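Putative uncharacterized protein PH0300 (Pyrococcus horikoshii, PDB 3VRH) catalyses the ATP-dependent 2-thiolation of 5-methyluridine 54 in the T loop of tRNAs, stabilising them at high temperature. Local coordinates at residues 273-278 with 282-287; 114-119 with 288-293. All coordinates share one frame; numbering follows the deposited sequence.

In the fold
Contacts 1 and 2 lie toward one end of the molecule with their centres about 13 Å apart, about 24 and 23 Å from the centre of the chain. They share the short helix 285-290: its N-terminal end belongs to contact 1, its C-terminal end to contact 2. Residues 114-119, the end of helix 110-114 and the loop that follows it in the PP-loop family region, come first in sequence; both halves of contact 1 then lie inside the long loop that contact 2 closes. Contact 1 is local and builds the C-terminal zinc site, whereas contact 2 docks that finger on the nucleotide-binding part of the enzyme. The two meet directly where Leu-292 packs on Phe-286.

Contact 1. Residues 273-278 with 282-287; sequences KICRMP and DICAFC. With ZN (zinc ion), chain C.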
loop_
_atom_site.group_PDB
_atom_site.type_symbol
_atom_site.label_atom_id
_atom_site.label_comp_id
_atom_site.label_asym_id
_atom_site.label_seq_id
_atom_site.Cartn_x
_atom_site.Cartn_y
_atom_site.Cartn_z
ATOM N N LYS A 273 33.241 16.958 -5.343
ATOM C CA LYS A 273 34.640 17.337 -5.560
ATOM C C LYS A 273 35.117 17.074 -6.984
ATOM O O LYS A 273 36.246 17.428 -7.350
ATOM C CB LYS A 273 35.569 16.597 -4.580
ATOM C CG LYS A 273 35.328 16.929 -3.105
ATOM C CD LYS A 273 36.471 16.467 -2.208
ATOM C CE LYS A 273 36.382 17.137 -0.835
ATOM N NZ LYS A 273 37.485 16.743 0.098
ATOM N N ILE A 274 34.271 16.432 -7.783
ATOM C CA ILE A 274 34.650 16.101 -9.153
ATOM C C ILE A 274 33.889 16.927 -10.181
ATOM O O ILE A 274 34.491 17.523 -11.071
ATOM C CB ILE A 274 34.471 14.598 -9.457
ATOM C CG1 ILE A 274 35.415 13.776 -8.590
ATOM C CG2 ILE A 274 34.771 14.310 -10.920
ATOM C CD1 ILE A 274 36.840 14.251 -8.652
ATOM N N CYS A 275 32.569 16.976 -10.041
ATOM C CA CYS A 275 31.726 17.564 -11.070
ATOM C C CYS A 275 30.927 18.731 -10.519
ATOM O O CYS A 275 30.237 19.429 -11.268
ATOM C CB CYS A 275 30.760 16.511 -11.614
ATOM S SG CYS A 275 29.383 16.133 -10.460
ATOM N N ARG A 276 31.006 18.913 -9.203
ATOM C CA ARG A 276 30.366 20.031 -8.512
ATOM C C ARG A 276 28.848 20.000 -8.545
ATOM O O ARG A 276 28.198 21.007 -8.274
ATOM C CB ARG A 276 30.878 21.373 -9.039
ATOM C CG ARG A 276 32.319 21.712 -8.631
ATOM C CD ARG A 276 32.692 23.069 -9.201
ATOM N NE ARG A 276 31.960 23.255 -10.448
ATOM C CZ ARG A 276 32.467 23.063 -11.662
ATOM N NH1 ARG A 276 33.744 22.715 -11.820
ATOM N NH2 ARG A 276 31.688 23.234 -12.718
ATOM N N MET A 277 28.282 18.847 -8.880
ATOM C CA MET A 277 26.836 18.682 -8.810
ATOM C C MET A 277 26.525 18.177 -7.405
ATOM O O MET A 277 27.393 17.586 -6.770
ATOM C CB MET A 277 26.347 17.713 -9.893
ATOM C CG MET A 277 26.669 18.190 -11.318
ATOM S SD MET A 277 26.015 19.831 -11.671
ATOM C CE MET A 277 24.257 19.512 -11.761
ATOM N N PRO A 278 25.304 18.440 -6.907
ATOM C CA PRO A 278 24.934 18.131 -5.517
ATOM C C PRO A 278 25.400 16.757 -5.080
ATOM O O PRO A 278 25.289 15.784 -5.825
ATOM C CB PRO A 278 23.401 18.196 -5.520
ATOM C CG PRO A 278 23.004 18.736 -6.911
ATOM C CD PRO A 278 24.248 19.199 -7.594
ATOM N N ASP A 282 31.403 13.804 -0.047
ATOM C CA ASP A 282 32.167 14.819 -0.759
ATOM C C ASP A 282 32.316 14.508 -2.251
ATOM O O ASP A 282 32.365 15.426 -3.070
ATOM C CB ASP A 282 33.522 15.066 -0.083
ATOM C CG ASP A 282 34.256 13.781 0.247
ATOM O OD1 ASP A 282 33.779 12.698 -0.172
ATOM O OD2 ASP A 282 35.319 13.864 0.908
ATOM N N ILE A 283 32.389 13.225 -2.601
ATOM C CA ILE A 283 32.292 12.812 -4.005
ATOM C C ILE A 283 30.917 12.197 -4.242
ATOM O O ILE A 283 30.389 11.497 -3.374
ATOM C CB ILE A 283 33.404 11.833 -4.410
ATOM C CG1 ILE A 283 34.767 12.486 -4.203
ATOM C CG2 ILE A 283 33.259 11.432 -5.865
ATOM C CD1 ILE A 283 35.892 11.633 -4.661
ATOM N N CYS A 284 30.317 12.474 -5.396
ATOM C CA CYS A 284 28.926 12.084 -5.582
ATOM C C CYS A 284 28.772 10.629 -6.032
ATOM O O CYS A 284 29.748 9.965 -6.399
ATOM C CB CYS A 284 28.174 13.069 -6.484
ATOM S SG CYS A 284 28.130 12.664 -8.240
ATOM N N ALA A 285 27.539 10.138 -5.944
ATOM C CA ALA A 285 27.220 8.746 -6.251
ATOM C C ALA A 285 27.642 8.378 -7.673
ATOM O O ALA A 285 28.367 7.400 -7.878
ATOM C CB ALA A 285 25.728 8.487 -6.054
ATOM N N PHE A 286 27.188 9.176 -8.636
ATOM C CA PHE A 286 27.539 8.975 -10.041
ATOM C C PHE A 286 29.045 8.869 -10.192
ATOM O O PHE A 286 29.547 7.871 -10.697
ATOM C CB PHE A 286 27.011 10.134 -10.878
ATOM C CG PHE A 286 27.265 9.993 -12.361
ATOM C CD1 PHE A 286 26.375 9.288 -13.167
ATOM C CD2 PHE A 286 28.373 10.582 -12.949
ATOM C CE1 PHE A 286 26.582 9.169 -14.520
ATOM C CE2 PHE A 286 28.592 10.466 -14.315
ATOM C CZ PHE A 286 27.697 9.757 -15.102
ATOM N N CYS A 287 29.759 9.890 -9.717
ATOM C CA CYS A 287 31.215 9.942 -9.826
ATOM C C CYS A 287 31.933 8.789 -9.147
ATOM O O CYS A 287 32.919 8.268 -9.676
ATOM C CB CYS A 287 31.740 11.256 -9.266
ATOM S SG CYS A 287 31.621 12.573 -10.449
HETATM ZN ZN ZN C . 30.207 14.081 -9.138
#
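The carboxylate of Asp-282 turns OD2 toward Lys-273, whose NZ stands 3.7 Å from OD2 in a long salt bridge, while OD1 accepts a weak bond from Ile-283 N, next in the chain. The flat peptide carbonyl of Asp-282 is the firmer link: Lys-273 N lies in its plane and donates to Asp-282 O over 2.9 Å, with a C=O...N angle of 159°. The extended Lys-273 chain passes obliquely over the same residue, CE resting against Asp-282 CB. The backbone bond spans, next to the zinc site, the two arms of a Cys4 zinc finger built from a pair of CxxC motifs, Cys-272 with Cys-275 and Cys-284 with Cys-287; the metal ties the arms together.

Three of the four cysteine sulfurs come from these segments and surround the zinc at roughly tetrahedral angles. Cys-275 SG is 2.6 Å from the zinc, Cys-284 SG 2.7 Å and Cys-287 SG 2.4 Å; Cys-272 completes the site. In Cys-275 the sulfur sits between the backbone N and the carbonyl carbon (chi1 75°), which swings it in toward the metal.

Ile-274 lays apolar carbon against one of the sulfurs, Cys-287 SG, which its CG2 touches at 3.6 Å; its other branch, CG1, reaches Ile-283 CG2 at 4.2 Å. Helix 127-145 packs against the site through Tyr-137, which touches Cys-275 and stacks on the ring of Phe-286.

Cys-284 has a second task as N-cap of helix 285-290. Its thiolate therefore lies near the positive end of the helix dipole, which would tend to stabilise the negative charge. The capping bond itself is long but nearly straight: Cys-287 N donates to Cys-284 SG over 3.5 Å, with an angle of 176° at the hydrogen.

Contact 2. Residues 114-119 with 288-293; sequences LGYGIG and KFWGLK
Leu-114 sets its CD1 methyl over one face of the Trp-290 indole, the two side chains crossing at about a right angle. CD1 sits 3.7 Å from the centroid of the six-membered ring and only 19° off its normal, a clear CH-pi contact; the ring atom nearest CD1 is Trp-290 CE2, at 3.5 Å. With CG anti to the carbonyl carbon (chi1 -61°), the branch carrying CD1 is swung over the indole. The course of the backbone itself brings Leu-114 CB to 4.0 Å from Trp-290 CZ3.

Over the opposite face of the indole Phe-289 puts CE2, at the edge of its own ring. Tyr-116 comes instead to the edge of the indole, CB lying near the ring plane 4.2 Å from Trp-290 CZ3. Leu-114 CD2 extends the apolar patch to Leu-292 CD1 at 4.4 Å. Leu-292 is placed by a Schellman motif that closes the helix, with Gly-291 at C-prime, its amide probably bonding to Cys-287 O.

This surface contact thus sets the end of helix 285-290 against the end of helix 110-114 and the loop that follows it. Helix 127-145 meets both sides of the contact: Thr-134 touches Leu-114, and its OG1 hydrogen-bonds to Trp-290 NE1.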
loop_
_atom_site.group_PDB
_atom_site.type_symbol
_atom_site.label_atom_id
_atom_site.label_comp_id
_atom_site.label_asym_id
_atom_site.label_seq_id
_atom_site.Cartn_x
_atom_site.Cartn_y
_atom_site.Cartn_z
ATOM N N LEU A 114 31.311 7.112 -21.204
ATOM C CA LEU A 114 31.720 6.402 -20.001
ATOM C C LEU A 114 32.523 5.147 -20.304
ATOM O O LEU A 114 33.143 4.573 -19.401
ATOM C CB LEU A 114 30.499 6.051 -19.145
ATOM C CG LEU A 114 29.706 7.263 -18.652
ATOM C CD1 LEU A 114 28.431 6.845 -17.933
ATOM C CD2 LEU A 114 30.577 8.146 -17.754
ATOM N N GLY A 115 32.501 4.720 -21.566
ATOM C CA GLY A 115 33.248 3.549 -22.014
ATOM C C GLY A 115 32.508 2.217 -21.927
ATOM O O GLY A 115 32.965 1.205 -22.464
ATOM N N TYR A 116 31.366 2.207 -21.257
ATOM C CA TYR A 116 30.638 0.956 -21.011
ATOM C C TYR A 116 29.133 1.103 -21.171
ATOM O O TYR A 116 28.537 2.111 -20.752
ATOM C CB TYR A 116 30.907 0.445 -19.592
ATOM C CG TYR A 116 32.352 0.125 -19.296
ATOM C CD1 TYR A 116 33.237 1.117 -18.906
ATOM C CD2 TYR A 116 32.824 -1.172 -19.392
ATOM C CE1 TYR A 116 34.552 0.828 -18.635
ATOM C CE2 TYR A 116 34.135 -1.475 -19.118
ATOM C CZ TYR A 116 35.000 -0.473 -18.739
ATOM O OH TYR A 116 36.320 -0.775 -18.470
ATOM N N GLY A 117 28.505 0.081 -21.738
ATOM C CA GLY A 117 27.062 0.097 -21.875
ATOM C C GLY A 117 26.394 -0.433 -20.621
ATOM O O GLY A 117 27.018 -1.164 -19.847
ATOM N N ILE A 118 25.135 -0.048 -20.410
ATOM C CA ILE A 118 24.341 -0.598 -19.320
ATOM C C ILE A 118 24.334 -2.123 -19.427
ATOM O O ILE A 118 24.040 -2.676 -20.493
ATOM C CB ILE A 118 22.904 -0.055 -19.348
ATOM C CG1 ILE A 118 22.894 1.457 -19.053
ATOM C CG2 ILE A 118 22.037 -0.805 -18.347
ATOM C CD1 ILE A 118 23.443 1.823 -17.659
ATOM N N GLY A 119 24.705 -2.797 -18.340
ATOM C CA GLY A 119 24.835 -4.246 -18.350
ATOM C C GLY A 119 26.205 -4.748 -18.775
ATOM O O GLY A 119 26.385 -5.939 -19.031
ATOM N N LYS A 288 31.462 8.400 -7.965
ATOM C CA LYS A 288 32.078 7.263 -7.282
ATOM C C LYS A 288 31.836 5.966 -8.050
ATOM O O LYS A 288 32.759 5.176 -8.255
ATOM C CB LYS A 288 31.604 7.143 -5.824
ATOM C CG LYS A 288 32.123 8.258 -4.922
ATOM C CD LYS A 288 31.620 8.144 -3.484
ATOM C CE LYS A 288 32.484 7.186 -2.671
ATOM N NZ LYS A 288 31.980 7.024 -1.274
ATOM N N PHE A 289 30.599 5.750 -8.487
ATOM C CA PHE A 289 30.281 4.524 -9.215
ATOM C C PHE A 289 31.110 4.405 -10.487
ATOM O O PHE A 289 31.693 3.362 -10.763
ATOM C CB PHE A 289 28.785 4.434 -9.550
ATOM C CG PHE A 289 28.444 3.254 -10.412
ATOM C CD1 PHE A 289 28.228 2.007 -9.845
ATOM C CD2 PHE A 289 28.374 3.381 -11.799
ATOM C CE1 PHE A 289 27.930 0.907 -10.632
ATOM C CE2 PHE A 289 28.075 2.288 -12.600
ATOM C CZ PHE A 289 27.848 1.041 -12.008
ATOM N N TRP A 290 31.156 5.484 -11.263
ATOM C CA TRP A 290 31.836 5.459 -12.552
ATOM C C TRP A 290 33.356 5.638 -12.409
ATOM O O TRP A 290 34.112 5.471 -13.380
ATOM C CB TRP A 290 31.196 6.482 -13.529
ATOM C CG TRP A 290 29.880 5.982 -14.049
ATOM C CD1 TRP A 290 28.633 6.404 -13.688
ATOM C CD2 TRP A 290 29.683 4.892 -14.963
ATOM N NE1 TRP A 290 27.674 5.663 -14.345
ATOM C CE2 TRP A 290 28.295 4.734 -15.135
ATOM C CE3 TRP A 290 30.549 4.043 -15.658
ATOM C CZ2 TRP A 290 27.755 3.763 -15.972
ATOM C CZ3 TRP A 290 30.014 3.080 -16.491
ATOM C CH2 TRP A 290 28.630 2.945 -16.639
ATOM N N GLY A 291 33.796 5.947 -11.188
ATOM C CA GLY A 291 35.210 6.123 -10.911
ATOM C C GLY A 291 35.779 7.271 -11.722
ATOM O O GLY A 291 36.806 7.142 -12.390
ATOM N N LEU A 292 35.084 8.400 -11.664
ATOM C CA LEU A 292 35.406 9.549 -12.485
ATOM C C LEU A 292 36.275 10.507 -11.713
ATOM O O LEU A 292 35.992 10.829 -10.554
ATOM C CB LEU A 292 34.129 10.259 -12.926
ATOM C CG LEU A 292 33.276 9.463 -13.907
ATOM C CD1 LEU A 292 32.019 10.228 -14.211
ATOM C CD2 LEU A 292 34.044 9.170 -15.181
ATOM N N LYS A 293 37.331 10.967 -12.372
ATOM C CA LYS A 293 38.238 11.930 -11.774
ATOM C C LYS A 293 37.986 13.308 -12.374
ATOM O O LYS A 293 38.509 14.318 -11.884
ATOM C CB LYS A 293 39.696 11.503 -11.992
ATOM C CG LYS A 293 40.035 10.092 -11.501
ATOM C CD LYS A 293 40.057 9.990 -9.978
ATOM C CE LYS A 293 40.608 8.634 -9.529
ATOM N NZ LYS A 293 41.096 8.629 -8.113
#